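Local coordinates for protein arylsulfatase (Pseudoalteromonas sp. MB47, PDB 7AJ0) that probably removes sulfate groups from the polysaccharide fucoidan, working as a calcium-binding, exo-acting arylsulfatase-family hydrolase, at residues A[101-106]-A[158-163]; A[109-114]-A[133-138]. One frame throughout, in Å; residues are numbered along the deposited sequence.

Contact 1 (A[101-106]-A[158-163]). With CA (calcium ion), chain G.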
# COMPACT_ATOMS: atom_id res chain seq x y z
N THR A 101 5.68 -24.80 10.08
CA THR A 101 7.04 -24.65 10.59
C THR A 101 7.63 -26.01 10.93
O THR A 101 6.93 -27.02 10.99
CB THR A 101 7.08 -23.72 11.81
OG1 THR A 101 6.11 -24.14 12.77
CG2 THR A 101 6.78 -22.28 11.40
N CYS A 102 8.95 -26.01 11.18
CA CYS A 102 9.72 -27.25 11.24
C CYS A 102 9.24 -28.15 12.38
O CYS A 102 8.81 -29.28 12.15
CB CYS A 102 11.21 -26.93 11.42
SG CYS A 102 11.95 -25.93 10.12
N THR A 103 9.35 -27.66 13.62
CA THR A 103 9.03 -28.49 14.77
C THR A 103 7.60 -29.00 14.72
O THR A 103 7.33 -30.15 15.10
CB THR A 103 9.26 -27.70 16.06
OG1 THR A 103 10.63 -27.29 16.14
CG2 THR A 103 8.91 -28.55 17.28
N SER A 104 6.67 -28.17 14.24
CA SER A 104 5.27 -28.56 14.21
C SER A 104 5.03 -29.68 13.20
O SER A 104 4.28 -30.63 13.48
CB SER A 104 4.40 -27.35 13.89
OG SER A 104 4.37 -26.45 14.99
N SER A 105 5.65 -29.59 12.03
CA SER A 105 5.47 -30.62 11.01
C SER A 105 6.14 -31.93 11.41
O SER A 105 5.61 -33.01 11.12
CB SER A 105 6.02 -30.14 9.67
OG SER A 105 5.19 -29.15 9.10
N ARG A 106 7.30 -31.86 12.06
CA ARG A 106 8.02 -33.07 12.42
C ARG A 106 7.36 -33.78 13.60
O ARG A 106 7.39 -35.01 13.67
CB ARG A 106 9.47 -32.73 12.71
CG ARG A 106 10.24 -32.42 11.44
CD ARG A 106 11.38 -31.44 11.64
NE ARG A 106 11.84 -30.94 10.34
CZ ARG A 106 12.59 -31.65 9.50
NH1 ARG A 106 12.96 -32.88 9.81
NH2 ARG A 106 12.96 -31.13 8.34
N TRP A 158 16.24 -33.52 13.66
CA TRP A 158 15.18 -33.83 14.61
C TRP A 158 14.32 -32.59 14.83
O TRP A 158 13.24 -32.46 14.26
CB TRP A 158 15.77 -34.33 15.92
CG TRP A 158 14.76 -34.74 16.96
CD1 TRP A 158 14.78 -34.41 18.28
CD2 TRP A 158 13.60 -35.55 16.77
NE1 TRP A 158 13.71 -34.97 18.93
CE2 TRP A 158 12.97 -35.68 18.02
CE3 TRP A 158 13.03 -36.19 15.66
CZ2 TRP A 158 11.80 -36.41 18.19
CZ3 TRP A 158 11.87 -36.92 15.83
CH2 TRP A 158 11.27 -37.02 17.09
N HIS A 159 14.80 -31.67 15.67
CA HIS A 159 14.13 -30.38 15.89
C HIS A 159 12.76 -30.55 16.52
O HIS A 159 11.86 -29.73 16.31
CB HIS A 159 14.02 -29.61 14.57
CG HIS A 159 14.09 -28.12 14.73
ND1 HIS A 159 13.74 -27.25 13.72
CD2 HIS A 159 14.48 -27.35 15.77
CE1 HIS A 159 13.90 -26.01 14.14
NE2 HIS A 159 14.35 -26.04 15.38
N VAL A 160 12.57 -31.62 17.29
CA VAL A 160 11.34 -31.81 18.05
C VAL A 160 11.71 -31.97 19.53
O VAL A 160 11.08 -32.74 20.26
CB VAL A 160 10.54 -33.04 17.57
CG1 VAL A 160 9.10 -32.96 18.08
CG2 VAL A 160 10.57 -33.13 16.05
N GLY A 161 12.75 -31.27 19.96
CA GLY A 161 13.16 -31.31 21.35
C GLY A 161 14.50 -31.97 21.59
O GLY A 161 14.77 -33.04 21.05
N GLU A 162 15.33 -31.33 22.41
CA GLU A 162 16.66 -31.84 22.70
C GLU A 162 16.93 -32.02 24.19
O GLU A 162 18.06 -32.38 24.56
CB GLU A 162 17.73 -30.91 22.11
CG GLU A 162 17.69 -29.49 22.66
CD GLU A 162 18.59 -28.54 21.89
OE1 GLU A 162 18.75 -28.73 20.66
OE2 GLU A 162 19.13 -27.60 22.51
N ALA A 163 15.95 -31.77 25.06
CA ALA A 163 16.15 -31.97 26.48
C ALA A 163 16.11 -33.47 26.81
O ALA A 163 15.86 -34.32 25.94
CB ALA A 163 15.10 -31.21 27.28
CA CA G . 11.51 -27.14 7.92
O HOH W 1 12.49 -34.50 12.24

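Contact 2 (A[109-114]-A[133-138])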
# COMPACT_ATOMS: atom_id res chain seq x y z
N LEU A 109 4.45 -35.66 12.00
CA LEU A 109 4.88 -36.85 11.28
C LEU A 109 5.22 -37.99 12.23
O LEU A 109 5.14 -39.16 11.83
CB LEU A 109 6.09 -36.51 10.42
CG LEU A 109 6.78 -37.67 9.69
CD1 LEU A 109 5.87 -38.24 8.62
CD2 LEU A 109 8.10 -37.20 9.11
N THR A 110 5.58 -37.69 13.48
CA THR A 110 6.02 -38.72 14.41
C THR A 110 5.07 -38.91 15.59
O THR A 110 5.43 -39.59 16.56
CB THR A 110 7.42 -38.38 14.95
OG1 THR A 110 7.40 -37.12 15.62
CG2 THR A 110 8.43 -38.33 13.80
N THR A 111 3.87 -38.33 15.53
CA THR A 111 2.87 -38.56 16.57
C THR A 111 1.46 -38.76 16.03
O THR A 111 0.58 -39.10 16.82
CB THR A 111 2.85 -37.39 17.56
OG1 THR A 111 2.36 -36.20 16.91
CG2 THR A 111 4.23 -37.12 18.13
N GLY A 112 1.22 -38.58 14.74
CA GLY A 112 -0.13 -38.66 14.22
C GLY A 112 -1.06 -37.59 14.73
O GLY A 112 -2.28 -37.73 14.62
N ARG A 113 -0.51 -36.51 15.27
CA ARG A 113 -1.30 -35.54 16.03
C ARG A 113 -0.87 -34.12 15.70
O ARG A 113 0.32 -33.82 15.70
CB ARG A 113 -1.15 -35.81 17.54
CG ARG A 113 -2.12 -36.84 18.06
CD ARG A 113 -1.59 -37.57 19.28
NE ARG A 113 -1.26 -36.68 20.39
CZ ARG A 113 -2.15 -36.10 21.19
NH1 ARG A 113 -3.45 -36.31 21.00
NH2 ARG A 113 -1.75 -35.32 22.19
N LEU A 114 -1.85 -33.27 15.43
CA LEU A 114 -1.58 -31.85 15.30
C LEU A 114 -0.81 -31.38 16.54
O LEU A 114 -1.16 -31.76 17.66
CB LEU A 114 -2.88 -31.08 15.15
CG LEU A 114 -3.59 -31.26 13.80
CD1 LEU A 114 -5.01 -30.72 13.86
CD2 LEU A 114 -2.80 -30.57 12.69
N ASN A 133 7.54 -33.88 30.30
CA ASN A 133 8.11 -34.09 28.97
C ASN A 133 7.00 -34.53 28.03
O ASN A 133 6.48 -35.64 28.19
CB ASN A 133 9.22 -35.13 29.03
CG ASN A 133 9.73 -35.52 27.65
OD1 ASN A 133 9.46 -34.84 26.65
ND2 ASN A 133 10.47 -36.61 27.59
N PRO A 134 6.61 -33.72 27.04
CA PRO A 134 5.51 -34.14 26.16
C PRO A 134 5.72 -35.49 25.51
O PRO A 134 4.75 -36.19 25.19
CB PRO A 134 5.46 -33.02 25.10
CG PRO A 134 6.15 -31.86 25.73
CD PRO A 134 7.19 -32.43 26.64
N TRP A 135 6.98 -35.91 25.33
CA TRP A 135 7.25 -37.14 24.60
C TRP A 135 6.98 -38.39 25.41
O TRP A 135 6.83 -39.47 24.82
CB TRP A 135 8.70 -37.14 24.12
CG TRP A 135 8.84 -36.55 22.76
CD1 TRP A 135 9.42 -35.37 22.42
CD2 TRP A 135 8.35 -37.12 21.54
NE1 TRP A 135 9.34 -35.17 21.07
CE2 TRP A 135 8.69 -36.23 20.50
CE3 TRP A 135 7.67 -38.30 21.22
CZ2 TRP A 135 8.37 -36.48 19.17
CZ3 TRP A 135 7.35 -38.55 19.90
CH2 TRP A 135 7.70 -37.65 18.89
N GLU A 136 6.91 -38.29 26.74
CA GLU A 136 6.46 -39.44 27.52
C GLU A 136 5.05 -39.85 27.12
O GLU A 136 4.76 -41.04 26.94
CB GLU A 136 6.52 -39.13 29.02
CG GLU A 136 7.93 -38.89 29.55
CD GLU A 136 7.96 -38.65 31.05
OE1 GLU A 136 9.03 -38.24 31.56
OE2 GLU A 136 6.93 -38.88 31.71
N LYS A 137 4.18 -38.86 26.92
CA LYS A 137 2.78 -39.09 26.59
C LYS A 137 2.59 -39.48 25.13
O LYS A 137 1.79 -40.37 24.82
CB LYS A 137 2.00 -37.81 26.93
CG LYS A 137 0.55 -37.74 26.51
CD LYS A 137 0.01 -36.34 26.88
CE LYS A 137 -1.42 -36.10 26.42
NZ LYS A 137 -2.44 -36.77 27.28
N GLU A 138 3.34 -38.86 24.22
CA GLU A 138 3.18 -39.14 22.80
C GLU A 138 3.74 -40.52 22.47
O GLU A 138 4.59 -41.07 23.17
CB GLU A 138 3.87 -38.07 21.96
CG GLU A 138 3.37 -36.65 22.22
CD GLU A 138 1.88 -36.50 21.99
OE1 GLU A 138 1.23 -35.76 22.75
OE2 GLU A 138 1.37 -37.13 21.04
O HOH W 2 1.31 -39.59 19.94

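Contact 1 (A[101-106]-A[158-163])
Cys-Thr-Ser-Ser-Arg, corresponding to the sulfatase Cys-X-Pro/Ala-X-Arg signature with serine at the third place, opens helix 102-111, and its first turn meets the loop after strand 151-155. With chi1 at -59°, Cys102 SG lies beside its own backbone N and ligates calcium at 2.5 Å; Asp60, Asp61, Asp325 and Asn326 complete the site. The CB of Cys102 meets His159 ND1 at 3.4 Å. Thr103 carries the polar link: chi1 of -60° sets OG1 anti to its carbonyl carbon, and OG1 donates to His159 O at 2.7 Å. The donor lies in the carbonyl plane at a C=O...donor angle of 158°. That same OG1 sits over the centre of one face of the His159 ring, 3.7 Å above its plane, while CG2 lies against His159 O, with Val160 CA farther off. An alanine in place of Thr103 would remove OG1 and CG2, and would probably loosen the hold of the helix on the His159 backbone and ring. Farther along, Arg106 CB packs on Val160 CG2 at 3.5 Å. Its extended chain carries NE to Asp325 OD2 and NH1 to Ser267 OG. A water in the guanidinium plane accepts from Arg106 NH1 and donates to Trp158 O, 3.0 Å from each. In sulfatases the cysteine at this position is converted to formylglycine, so Cys102, modelled unmodified, is probably that residue's precursor. Because Asp325 OD2 is shared by calcium and Arg106 NE, Arg106 is a second-shell group that probably helps balance the acidic ligands, and its charge, with NE 5.4 Å from His159 ND1, would probably disfavour a protonated imidazole.

Contact 2 (A[109-114]-A[133-138])
A bend at chi3 of 58° in Arg113 and another at chi2 of -57° in Glu138 fold the two side chains so that their flat ends meet side-on. Arg113 NE donates to Glu138 OE2 at 2.7 Å and NH2 to OE1 at 3.1 Å, each carboxylate oxygen using its syn lone pair. The guanidinium and carboxylate planes are 12° apart, so the two-bond salt bridge is nearly coplanar, which should restrict rotation of both groups. A water donates to OE2 at 2.7 Å and to Thr111 O, giving Glu138 OE2 a second bond. Alongside, Trp135 presents its ring edge to Thr110 OG1, which lies in the indole plane 3.3 Å from CH2. Thr111 CG2 approaches Trp135 CH2 to 3.6 Å. Both threonine hydroxyls turn back to their own helix, Thr110 OG1 bonding to Arg106 O and Thr111 OG1 to Ala107 O. In the other segment, Asn133 OD1 caps the turn by accepting from Trp135 N. The contact thus sets the C-terminal end of helix 102-111 against the short, weakly bonded helix 134-137, while Arg113 NH1 reaches Tyr399 O and the backbone of Gly112 is hydrogen-bonded to that of Gly402 in the stretch before helix 406-409.

From the N terminus, helix 102-111 supplies segment 101-106 with its first turn and leads into segment 109-114 at its far end. After 18 intervening residues the chain returns in 133-138, where contact 2 closes the shorter loop. It then runs through helix 141-146 and strand 151-155 of the large mixed sheet before contact 1 closes the longer one at 158-163. Contact 2 therefore lies wholly within the span of contact 1, without crossing it. Their centres are 11 Å apart, and they touch: Trp135 NE1 is 3.1 Å from Val160 O, a probable hydrogen bond, and Trp158 packs on Trp135. Together they tie both ends of one helix to successive returns of the chain.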